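Local coordinates for putative type 11 methyltransferase (Sulfolobus solfataricus, PDB 3I9F), which probably acts as an S-adenosylmethionine-dependent methyltransferase and binds zinc ions, at residues Ile21-Cys26 and Phe78-Asn83; Ile109-Arg114 and Lys144-Thr149; Asp132-Phe137 and Phe153-Lys158. One frame throughout, in Å; residues are numbered along the deposited sequence.

Contact 1. Residues Ile21-Cys26 and Phe78-Asn83; sequences IVDYGC and FILFAN
Strands 21-24 and 78-82 run side by side and parallel at the middle of the sheet, laced by a short ladder of backbone bonds. Val22 N donates a hydrogen bond to Phe78 O (2.7 Å). Leu80 N then donates to Val22 O, and Tyr24 N to Leu80 O, both at 2.9 Å; all three run nearly along the C=O axis. Val22 and Ile79 project from one face of the sheet; Ile21, Phe78, Asp23 and Leu80 from the other. Tyr24 makes the largest single contribution. The backbone puts its CB over a face of the Phe81 ring as a CH-pi contact, 4.0 Å from the centroid, and chi1 (-152°, CG anti to the backbone N) lays the tyrosine ring alongside. CG lies 3.6 Å from Phe81 CE1, and CD2 is 3.6 Å from Phe81 CZ. The rings are nearly parallel (20°) but displaced, so that one covers little of the other. Further out, CE2 passes Phe81 CZ at 4.1 Å while Ile79 CG2 meets the ring edge; the aromatic pair suits this apolar face under helix 91-101. On the other face, Leu80 CD2 packs beside Asp23 OD1, pointing the same way. Gly25 suits the turn because at its backbone angles a CB would jam against the preceding carbonyl. The sequence resembles the glycine-rich first motif of class I methyltransferases, whose strand end meets S-adenosylmethionine. Apolar packing thus covers the face with Tyr24 and Phe81, while past the ladder's last bond one water bridges Asp23 OD1, Tyr24 O and Ala82 N, and Ser84 also serves Tyr24 O.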
loop_
_atom_site.group_PDB
_atom_site.type_symbol
_atom_site.label_atom_id
_atom_site.label_comp_id
_atom_site.label_asym_id
_atom_site.label_seq_id
_atom_site.Cartn_x
_atom_site.Cartn_y
_atom_site.Cartn_z
ATOM N N ILE B 21 -8.337 2.847 -9.211
ATOM C CA ILE B 21 -8.648 1.544 -9.752
ATOM C C ILE B 21 -7.930 0.448 -8.956
ATOM O O ILE B 21 -6.805 0.639 -8.499
ATOM C CB ILE B 21 -8.147 1.419 -11.216
ATOM C CG1 ILE B 21 -8.805 2.484 -12.104
ATOM C CG2 ILE B 21 -8.452 0.036 -11.788
ATOM C CD1 ILE B 21 -8.210 2.546 -13.571
ATOM N N VAL B 22 -8.546 -0.717 -8.838
ATOM C CA VAL B 22 -7.891 -1.847 -8.224
ATOM C C VAL B 22 -7.932 -2.970 -9.192
ATOM O O VAL B 22 -8.999 -3.295 -9.625
ATOM C CB VAL B 22 -8.619 -2.289 -6.940
ATOM C CG1 VAL B 22 -8.108 -3.678 -6.441
ATOM C CG2 VAL B 22 -8.463 -1.245 -5.849
ATOM N N ASP B 23 -6.781 -3.548 -9.548
ATOM C CA ASP B 23 -6.725 -4.826 -10.295
ATOM C C ASP B 23 -6.602 -5.966 -9.254
ATOM O O ASP B 23 -5.526 -6.217 -8.675
ATOM C CB ASP B 23 -5.532 -4.846 -11.294
ATOM C CG ASP B 23 -5.525 -6.073 -12.246
ATOM O OD1 ASP B 23 -6.522 -6.825 -12.342
ATOM O OD2 ASP B 23 -4.497 -6.308 -12.942
ATOM N N TYR B 24 -7.718 -6.634 -9.017
ATOM C CA TYR B 24 -7.857 -7.625 -7.930
ATOM C C TYR B 24 -7.604 -9.033 -8.498
ATOM O O TYR B 24 -8.419 -9.582 -9.215
ATOM C CB TYR B 24 -9.268 -7.515 -7.334
ATOM C CG TYR B 24 -9.384 -7.917 -5.887
ATOM C CD1 TYR B 24 -8.690 -9.014 -5.359
ATOM C CD2 TYR B 24 -10.216 -7.230 -5.045
ATOM C CE1 TYR B 24 -8.792 -9.348 -4.020
ATOM C CE2 TYR B 24 -10.338 -7.589 -3.720
ATOM C CZ TYR B 24 -9.631 -8.650 -3.220
ATOM O OH TYR B 24 -9.770 -8.950 -1.902
ATOM N N GLY B 25 -6.459 -9.604 -8.178
ATOM C CA GLY B 25 -6.041 -10.850 -8.772
ATOM C C GLY B 25 -5.343 -10.506 -10.068
ATOM O O GLY B 25 -5.818 -10.808 -11.134
ATOM N N CYS B 26 -4.218 -9.822 -9.954
ATOM C CA CYS B 26 -3.571 -9.212 -11.119
ATOM C C CYS B 26 -2.679 -10.192 -11.835
ATOM O O CYS B 26 -2.434 -10.017 -13.013
ATOM C CB CYS B 26 -2.792 -7.923 -10.755
ATOM S SG CYS B 26 -1.457 -8.084 -9.530
ATOM N N PHE B 78 -13.112 1.969 -9.590
ATOM C CA PHE B 78 -13.238 0.712 -10.283
ATOM C C PHE B 78 -12.377 -0.450 -9.686
ATOM O O PHE B 78 -11.218 -0.275 -9.297
ATOM C CB PHE B 78 -12.808 0.925 -11.735
ATOM C CG PHE B 78 -13.657 1.927 -12.484
ATOM C CD1 PHE B 78 -14.825 1.522 -13.127
ATOM C CD2 PHE B 78 -13.283 3.276 -12.534
ATOM C CE1 PHE B 78 -15.600 2.435 -13.817
ATOM C CE2 PHE B 78 -14.055 4.194 -13.202
ATOM C CZ PHE B 78 -15.210 3.786 -13.854
ATOM N N ILE B 79 -12.959 -1.640 -9.664
ATOM C CA ILE B 79 -12.285 -2.862 -9.255
ATOM C C ILE B 79 -12.447 -3.850 -10.393
ATOM O O ILE B 79 -13.564 -4.189 -10.761
ATOM C CB ILE B 79 -12.950 -3.463 -7.991
ATOM C CG1 ILE B 79 -12.777 -2.531 -6.799
ATOM C CG2 ILE B 79 -12.359 -4.816 -7.675
ATOM C CD1 ILE B 79 -13.614 -2.890 -5.633
ATOM N N LEU B 80 -11.340 -4.306 -10.951
ATOM C CA LEU B 80 -11.380 -5.302 -12.001
ATOM C C LEU B 80 -11.077 -6.692 -11.435
ATOM O O LEU B 80 -10.115 -6.896 -10.674
ATOM C CB LEU B 80 -10.358 -4.969 -13.075
ATOM C CG LEU B 80 -10.157 -5.993 -14.195
ATOM C CD1 LEU B 80 -11.392 -6.135 -15.073
ATOM C CD2 LEU B 80 -8.935 -5.638 -15.038
ATOM N N PHE B 81 -11.899 -7.646 -11.855
ATOM C CA PHE B 81 -11.659 -9.074 -11.646
ATOM C C PHE B 81 -11.559 -9.698 -13.004
ATOM O O PHE B 81 -12.554 -10.012 -13.610
ATOM C CB PHE B 81 -12.824 -9.692 -10.893
ATOM C CG PHE B 81 -12.826 -9.410 -9.420
ATOM C CD1 PHE B 81 -12.021 -10.136 -8.560
ATOM C CD2 PHE B 81 -13.662 -8.485 -8.898
ATOM C CE1 PHE B 81 -12.035 -9.918 -7.231
ATOM C CE2 PHE B 81 -13.689 -8.232 -7.543
ATOM C CZ PHE B 81 -12.870 -8.938 -6.710
ATOM N N ALA B 82 -10.336 -9.873 -13.479
ATOM C CA ALA B 82 -10.059 -10.439 -14.798
ATOM C C ALA B 82 -9.589 -11.875 -14.715
ATOM O O ALA B 82 -8.411 -12.145 -14.478
ATOM C CB ALA B 82 -8.981 -9.577 -15.539
ATOM N N ASN B 83 -10.502 -12.792 -14.969
ATOM C CA ASN B 83 -10.225 -14.242 -14.910
ATOM C C ASN B 83 -9.655 -14.674 -13.611
ATOM O O ASN B 83 -8.840 -15.572 -13.595
ATOM C CB ASN B 83 -9.289 -14.655 -16.026
ATOM C CG ASN B 83 -9.783 -14.165 -17.371
ATOM O OD1 ASN B 83 -10.918 -14.488 -17.794
ATOM N ND2 ASN B 83 -8.999 -13.329 -18.008
HETATM O O HOH W 1 -8.104 -8.733 -11.952
#

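Contact 2. Residues Ile109-Arg114 and Lys144-Thr149; sequences IIIDWR and KRFNPT
Between strands 109-113 and 144-146 lies a gap too wide for backbone pairing: their axes come no nearer than 9.2 Å, because strand 152-159 runs between them. Side chains reach across it. The tight part is centred on Ile111, whose two branches part ways. CG1, beside the backbone N, meets Phe146 CZ at 3.9 Å, and CG2, anti to that N, meets Pro148 CG, also at 3.9 Å. Phe146 holds its CG in the crowded position between backbone N and carbonyl carbon (chi1 68°), which brings the ring tip to the isoleucines; Ile109 CG2 touches the ring edge 4.2 Å from the same CZ. Branched and flat hydrocarbon suits this place, and Ile13 of helix 10-14 packs on Ile109 and Phe146 as well. The other end is looser and polar. Arg114, extended from CG to NE, crosses Asn147, an exposed residue, at about a right angle. Its NH1 donates to Asn147 OD1 at 3.2 Å in a nearly straight bond (171°). The acceptor lies in the guanidinium plane, yet the donor stands well above the amide carbonyl plane, and the two planes are 66° apart. NH2 lies close to Thr149 O but at a poor angle, whereas NE is hydrogen-bonded to Pro150 O, so the arginine's long arm ties strand 109-113 to the turn after strand 140-146. That turn leads into strand 152-159, completing the antiparallel hairpin that forms one edge of the sheet within this chain, in the Rossmann-like fold of class I methyltransferases.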
loop_
_atom_site.group_PDB
_atom_site.type_symbol
_atom_site.label_atom_id
_atom_site.label_comp_id
_atom_site.label_asym_id
_atom_site.label_seq_id
_atom_site.Cartn_x
_atom_site.Cartn_y
_atom_site.Cartn_z
ATOM N N ILE B 109 -15.845 -4.476 -12.425
ATOM C CA ILE B 109 -15.760 -5.060 -13.751
ATOM C C ILE B 109 -15.356 -6.515 -13.645
ATOM O O ILE B 109 -14.277 -6.797 -13.170
ATOM C CB ILE B 109 -14.700 -4.363 -14.636
ATOM C CG1 ILE B 109 -14.923 -2.842 -14.668
ATOM C CG2 ILE B 109 -14.768 -4.908 -16.028
ATOM C CD1 ILE B 109 -13.642 -2.016 -14.832
ATOM N N ILE B 110 -16.214 -7.429 -14.112
ATOM C CA ILE B 110 -15.885 -8.843 -14.220
ATOM C C ILE B 110 -15.593 -9.243 -15.654
ATOM O O ILE B 110 -16.402 -9.007 -16.537
ATOM C CB ILE B 110 -17.064 -9.756 -13.757
ATOM C CG1 ILE B 110 -17.514 -9.418 -12.325
ATOM C CG2 ILE B 110 -16.701 -11.248 -13.897
ATOM C CD1 ILE B 110 -16.413 -9.146 -11.367
ATOM N N ILE B 111 -14.432 -9.850 -15.871
ATOM C CA ILE B 111 -14.152 -10.624 -17.066
ATOM C C ILE B 111 -13.810 -12.036 -16.634
ATOM O O ILE B 111 -13.018 -12.227 -15.727
ATOM C CB ILE B 111 -12.975 -10.044 -17.854
ATOM C CG1 ILE B 111 -13.315 -8.605 -18.299
ATOM C CG2 ILE B 111 -12.681 -10.900 -19.069
ATOM C CD1 ILE B 111 -12.103 -7.801 -18.776
ATOM N N ASP B 112 -14.433 -13.028 -17.257
ATOM C CA ASP B 112 -14.115 -14.406 -16.999
ATOM C C ASP B 112 -14.544 -15.247 -18.171
ATOM O O ASP B 112 -15.320 -14.796 -19.018
ATOM C CB ASP B 112 -14.817 -14.924 -15.727
ATOM C CG ASP B 112 -13.982 -15.973 -14.973
ATOM O OD1 ASP B 112 -12.956 -16.439 -15.528
ATOM O OD2 ASP B 112 -14.323 -16.315 -13.806
ATOM N N TRP B 113 -14.047 -16.484 -18.164
ATOM C CA TRP B 113 -14.289 -17.486 -19.170
ATOM C C TRP B 113 -15.718 -17.984 -19.200
ATOM O O TRP B 113 -16.322 -18.125 -18.166
ATOM C CB TRP B 113 -13.383 -18.667 -18.903
ATOM C CG TRP B 113 -11.938 -18.392 -19.129
ATOM C CD1 TRP B 113 -11.044 -17.939 -18.215
ATOM C CD2 TRP B 113 -11.216 -18.547 -20.354
ATOM N NE1 TRP B 113 -9.796 -17.817 -18.786
ATOM C CE2 TRP B 113 -9.871 -18.178 -20.099
ATOM C CE3 TRP B 113 -11.560 -18.995 -21.624
ATOM C CZ2 TRP B 113 -8.870 -18.250 -21.071
ATOM C CZ3 TRP B 113 -10.562 -19.052 -22.612
ATOM C CH2 TRP B 113 -9.242 -18.676 -22.328
ATOM N N ARG B 114 -16.272 -18.268 -20.373
ATOM C CA ARG B 114 -17.646 -18.768 -20.400
ATOM C C ARG B 114 -17.637 -20.177 -19.801
ATOM O O ARG B 114 -16.650 -20.896 -19.903
ATOM C CB ARG B 114 -18.250 -18.786 -21.796
ATOM C CG ARG B 114 -18.191 -17.466 -22.517
ATOM C CD ARG B 114 -18.977 -17.513 -23.818
ATOM N NE ARG B 114 -18.471 -16.580 -24.834
ATOM C CZ ARG B 114 -18.862 -15.297 -25.001
ATOM N NH1 ARG B 114 -19.775 -14.718 -24.192
ATOM N NH2 ARG B 114 -18.327 -14.569 -25.997
ATOM N N LYS B 144 -23.933 -2.976 -17.436
ATOM C CA LYS B 144 -23.649 -3.309 -18.826
ATOM C C LYS B 144 -23.137 -4.747 -18.975
ATOM O O LYS B 144 -22.624 -5.341 -18.023
ATOM C CB LYS B 144 -22.587 -2.379 -19.386
ATOM C CG LYS B 144 -22.987 -0.926 -19.498
ATOM C CD LYS B 144 -21.727 0.020 -19.552
ATOM C CE LYS B 144 -22.088 1.490 -19.883
ATOM N NZ LYS B 144 -23.400 1.943 -19.260
ATOM N N ARG B 145 -23.255 -5.282 -20.192
ATOM C CA ARG B 145 -22.596 -6.542 -20.578
ATOM C C ARG B 145 -21.762 -6.362 -21.818
ATOM O O ARG B 145 -22.070 -5.533 -22.644
ATOM C CB ARG B 145 -23.606 -7.606 -20.891
ATOM C CG ARG B 145 -24.519 -7.902 -19.789
ATOM C CD ARG B 145 -25.207 -9.197 -20.065
ATOM N NE ARG B 145 -26.035 -9.582 -18.938
ATOM C CZ ARG B 145 -27.184 -9.006 -18.617
ATOM N NH1 ARG B 145 -27.670 -8.001 -19.345
ATOM N NH2 ARG B 145 -27.859 -9.437 -17.553
ATOM N N PHE B 146 -20.719 -7.158 -21.964
ATOM C CA PHE B 146 -19.843 -7.081 -23.131
ATOM C C PHE B 146 -19.091 -8.403 -23.336
ATOM O O PHE B 146 -19.007 -9.215 -22.427
ATOM C CB PHE B 146 -18.899 -5.879 -23.037
ATOM C CG PHE B 146 -17.876 -5.977 -21.949
ATOM C CD1 PHE B 146 -16.530 -6.244 -22.257
ATOM C CD2 PHE B 146 -18.234 -5.800 -20.617
ATOM C CE1 PHE B 146 -15.565 -6.336 -21.248
ATOM C CE2 PHE B 146 -17.267 -5.884 -19.600
ATOM C CZ PHE B 146 -15.940 -6.159 -19.914
ATOM N N ASN B 147 -18.599 -8.620 -24.555
ATOM C CA ASN B 147 -17.939 -9.856 -24.938
ATOM C C ASN B 147 -16.510 -9.569 -25.351
ATOM O O ASN B 147 -16.226 -9.407 -26.533
ATOM C CB ASN B 147 -18.692 -10.552 -26.082
ATOM C CG ASN B 147 -20.110 -11.008 -25.675
ATOM O OD1 ASN B 147 -20.328 -11.596 -24.585
ATOM N ND2 ASN B 147 -21.080 -10.757 -26.570
ATOM N N PRO B 148 -15.593 -9.544 -24.375
ATOM C CA PRO B 148 -14.162 -9.279 -24.609
ATOM C C PRO B 148 -13.573 -10.141 -25.693
ATOM O O PRO B 148 -12.757 -9.666 -26.485
ATOM C CB PRO B 148 -13.499 -9.676 -23.273
ATOM C CG PRO B 148 -14.557 -9.696 -22.291
ATOM C CD PRO B 148 -15.848 -9.983 -22.993
ATOM N N THR B 149 -13.939 -11.426 -25.670
ATOM C CA THR B 149 -13.512 -12.388 -26.662
ATOM C C THR B 149 -14.670 -13.354 -26.887
ATOM O O THR B 149 -15.706 -13.218 -26.267
ATOM C CB THR B 149 -12.246 -13.157 -26.229
ATOM O OG1 THR B 149 -12.620 -14.402 -25.623
ATOM C CG2 THR B 149 -11.399 -12.352 -25.303
#

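Contact 3. Residues Asp132-Phe137 and Phe153-Lys158; sequences DYMGWF and FGLVLK
Helix 132-136 lies over strand 153-158 with their axes 11.6 Å apart, and the contacts across the interval are apolar. Met134 is bent at both chi2 and chi3, folding its sulfur back toward the sheet. There SD meets Leu157 CD1 at 4.1 Å, tip to tip, and lies 4.3 Å from Leu155 CD1, while CE reaches Leu157 CG. An unbranched, flexible chain suits this position, since it can curl to fit between two leucines. Helix 130-136 is the link of a beta-alpha-beta crossover from strand 106-113 to the parallel strand 140-146, with strand 152-159 inserted antiparallel between them. Phe137, the first residue to leave the helix, crosses Leu157 at about a right angle, its CB 3.9 Å from Leu157 CD2. Leu157 takes an unusual first torsion (chi1 -100°) that aims CD1 at the methionine and CD2 at the phenylalanine. An alanine here would remove CG and both methyls, and would probably leave Met134 and Phe137 with less to pack on. Phe153 has CG in the crowded position (chi1 67°); Tyr133, with chi1 at -93°, lies obliquely to it and puts CD1 at its ring edge, 3.8 Å from Phe153 CZ, while the tyrosine hydroxyl is hydrogen-bonded to Asp112 OD2.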
loop_
_atom_site.group_PDB
_atom_site.type_symbol
_atom_site.label_atom_id
_atom_site.label_comp_id
_atom_site.label_asym_id
_atom_site.label_seq_id
_atom_site.Cartn_x
_atom_site.Cartn_y
_atom_site.Cartn_z
ATOM N N ASP B 132 -23.562 -17.288 -11.563
ATOM C CA ASP B 132 -22.666 -17.615 -10.439
ATOM C C ASP B 132 -22.059 -16.361 -9.824
ATOM O O ASP B 132 -21.971 -16.242 -8.612
ATOM C CB ASP B 132 -21.560 -18.588 -10.872
ATOM C CG ASP B 132 -22.110 -19.954 -11.309
ATOM O OD1 ASP B 132 -22.994 -20.500 -10.582
ATOM O OD2 ASP B 132 -21.659 -20.481 -12.362
ATOM N N TYR B 133 -21.664 -15.419 -10.671
ATOM C CA TYR B 133 -21.073 -14.209 -10.202
ATOM C C TYR B 133 -22.082 -13.472 -9.352
ATOM O O TYR B 133 -21.747 -13.023 -8.261
ATOM C CB TYR B 133 -20.498 -13.358 -11.342
ATOM C CG TYR B 133 -19.021 -13.647 -11.604
ATOM C CD1 TYR B 133 -18.623 -14.522 -12.578
ATOM C CD2 TYR B 133 -18.034 -13.041 -10.857
ATOM C CE1 TYR B 133 -17.302 -14.782 -12.809
ATOM C CE2 TYR B 133 -16.710 -13.290 -11.090
ATOM C CZ TYR B 133 -16.356 -14.178 -12.059
ATOM O OH TYR B 133 -15.016 -14.464 -12.274
ATOM N N MET B 134 -23.322 -13.402 -9.779
ATOM C CA MET B 134 -24.296 -12.583 -9.041
ATOM C C MET B 134 -24.777 -13.206 -7.708
ATOM O O MET B 134 -25.289 -12.499 -6.853
ATOM C CB MET B 134 -25.457 -12.145 -9.958
ATOM C CG MET B 134 -24.958 -11.452 -11.280
ATOM S SD MET B 134 -23.636 -10.209 -11.113
ATOM C CE MET B 134 -24.602 -9.052 -10.144
ATOM N N GLY B 135 -24.571 -14.502 -7.514
ATOM C CA GLY B 135 -24.695 -15.116 -6.209
ATOM C C GLY B 135 -23.692 -14.534 -5.225
ATOM O O GLY B 135 -24.042 -14.273 -4.099
ATOM N N TRP B 136 -22.454 -14.297 -5.652
ATOM C CA TRP B 136 -21.439 -13.676 -4.785
ATOM C C TRP B 136 -21.570 -12.151 -4.660
ATOM O O TRP B 136 -21.409 -11.549 -3.570
ATOM C CB TRP B 136 -20.035 -13.981 -5.315
ATOM C CG TRP B 136 -19.742 -15.389 -5.253
ATOM C CD1 TRP B 136 -19.804 -16.292 -6.278
ATOM C CD2 TRP B 136 -19.368 -16.114 -4.106
ATOM N NE1 TRP B 136 -19.498 -17.533 -5.827
ATOM C CE2 TRP B 136 -19.224 -17.455 -4.491
ATOM C CE3 TRP B 136 -19.173 -15.767 -2.770
ATOM C CZ2 TRP B 136 -18.847 -18.462 -3.590
ATOM C CZ3 TRP B 136 -18.802 -16.762 -1.879
ATOM C CH2 TRP B 136 -18.660 -18.101 -2.297
ATOM N N PHE B 137 -21.800 -11.523 -5.803
ATOM C CA PHE B 137 -21.920 -10.097 -5.866
ATOM C C PHE B 137 -23.385 -9.743 -5.754
ATOM O O PHE B 137 -23.910 -9.015 -6.579
ATOM C CB PHE B 137 -21.323 -9.604 -7.170
ATOM C CG PHE B 137 -19.819 -9.697 -7.223
ATOM C CD1 PHE B 137 -19.040 -8.607 -6.898
ATOM C CD2 PHE B 137 -19.186 -10.875 -7.590
ATOM C CE1 PHE B 137 -17.672 -8.682 -6.935
ATOM C CE2 PHE B 137 -17.837 -10.952 -7.640
ATOM C CZ PHE B 137 -17.071 -9.858 -7.308
ATOM N N PHE B 153 -16.955 -13.694 -21.105
ATOM C CA PHE B 153 -18.017 -12.748 -20.924
ATOM C C PHE B 153 -17.476 -11.663 -20.040
ATOM O O PHE B 153 -16.394 -11.801 -19.488
ATOM C CB PHE B 153 -19.283 -13.401 -20.347
ATOM C CG PHE B 153 -19.145 -13.902 -18.950
ATOM C CD1 PHE B 153 -19.693 -13.203 -17.901
ATOM C CD2 PHE B 153 -18.501 -15.090 -18.692
ATOM C CE1 PHE B 153 -19.588 -13.650 -16.628
ATOM C CE2 PHE B 153 -18.395 -15.559 -17.414
ATOM C CZ PHE B 153 -18.941 -14.836 -16.371
ATOM N N GLY B 154 -18.229 -10.578 -19.936
ATOM C CA GLY B 154 -17.789 -9.351 -19.276
ATOM C C GLY B 154 -18.991 -8.658 -18.661
ATOM O O GLY B 154 -20.031 -8.571 -19.281
ATOM N N LEU B 155 -18.871 -8.199 -17.420
ATOM C CA LEU B 155 -19.943 -7.446 -16.771
ATOM C C LEU B 155 -19.392 -6.156 -16.163
ATOM O O LEU B 155 -18.203 -6.071 -15.798
ATOM C CB LEU B 155 -20.598 -8.267 -15.678
ATOM C CG LEU B 155 -20.984 -9.723 -15.967
ATOM C CD1 LEU B 155 -21.189 -10.433 -14.626
ATOM C CD2 LEU B 155 -22.250 -9.839 -16.869
ATOM N N VAL B 156 -20.245 -5.141 -16.112
ATOM C CA VAL B 156 -19.975 -3.967 -15.349
ATOM C C VAL B 156 -21.099 -3.972 -14.360
ATOM O O VAL B 156 -22.241 -4.173 -14.735
ATOM C CB VAL B 156 -19.999 -2.695 -16.198
ATOM C CG1 VAL B 156 -19.709 -1.425 -15.306
ATOM C CG2 VAL B 156 -19.017 -2.821 -17.395
ATOM N N LEU B 157 -20.770 -3.768 -13.096
ATOM C CA LEU B 157 -21.669 -3.973 -12.008
ATOM C C LEU B 157 -21.686 -2.699 -11.177
ATOM O O LEU B 157 -20.646 -2.104 -10.996
ATOM C CB LEU B 157 -21.109 -5.091 -11.144
ATOM C CG LEU B 157 -21.582 -6.519 -11.202
ATOM C CD1 LEU B 157 -21.603 -7.008 -12.601
ATOM C CD2 LEU B 157 -20.673 -7.371 -10.334
ATOM N N LYS B 158 -22.849 -2.310 -10.657
ATOM C CA LYS B 158 -22.976 -1.203 -9.722
ATOM C C LYS B 158 -23.702 -1.683 -8.500
ATOM O O LYS B 158 -24.384 -2.666 -8.546
ATOM C CB LYS B 158 -23.801 -0.066 -10.341
ATOM C CG LYS B 158 -25.264 -0.478 -10.713
ATOM C CD LYS B 158 -26.037 0.596 -11.467
ATOM C CE LYS B 158 -27.124 1.254 -10.627
ATOM N NZ LYS B 158 -28.188 1.837 -11.491
#

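Overall arrangement
All three contacts reach one mixed sheet, ordered 63-65, 39-45, 19-24, 76-82, 106-113, 152-159, 140-146, contact 3 through strand 152-159 under helix 130-136. Contact 1 pairs two central parallel strands and lies about 13 Å, centre to centre, from each of the others; contacts 2 and 3 are about 9 Å apart. Along the chain contact 1 closes first, and then the segments of contacts 2 and 3 alternate. Ile79 O and Ile109 N probably pair contacts 1 and 2 across neighbouring strands, and Ile110 O with Leu155 N does likewise for contacts 2 and 3. Phe81 also packs on Phe137. The central strands with the motif-like glycine turn are thus continuous with the C-terminal hairpin and its crossover helix.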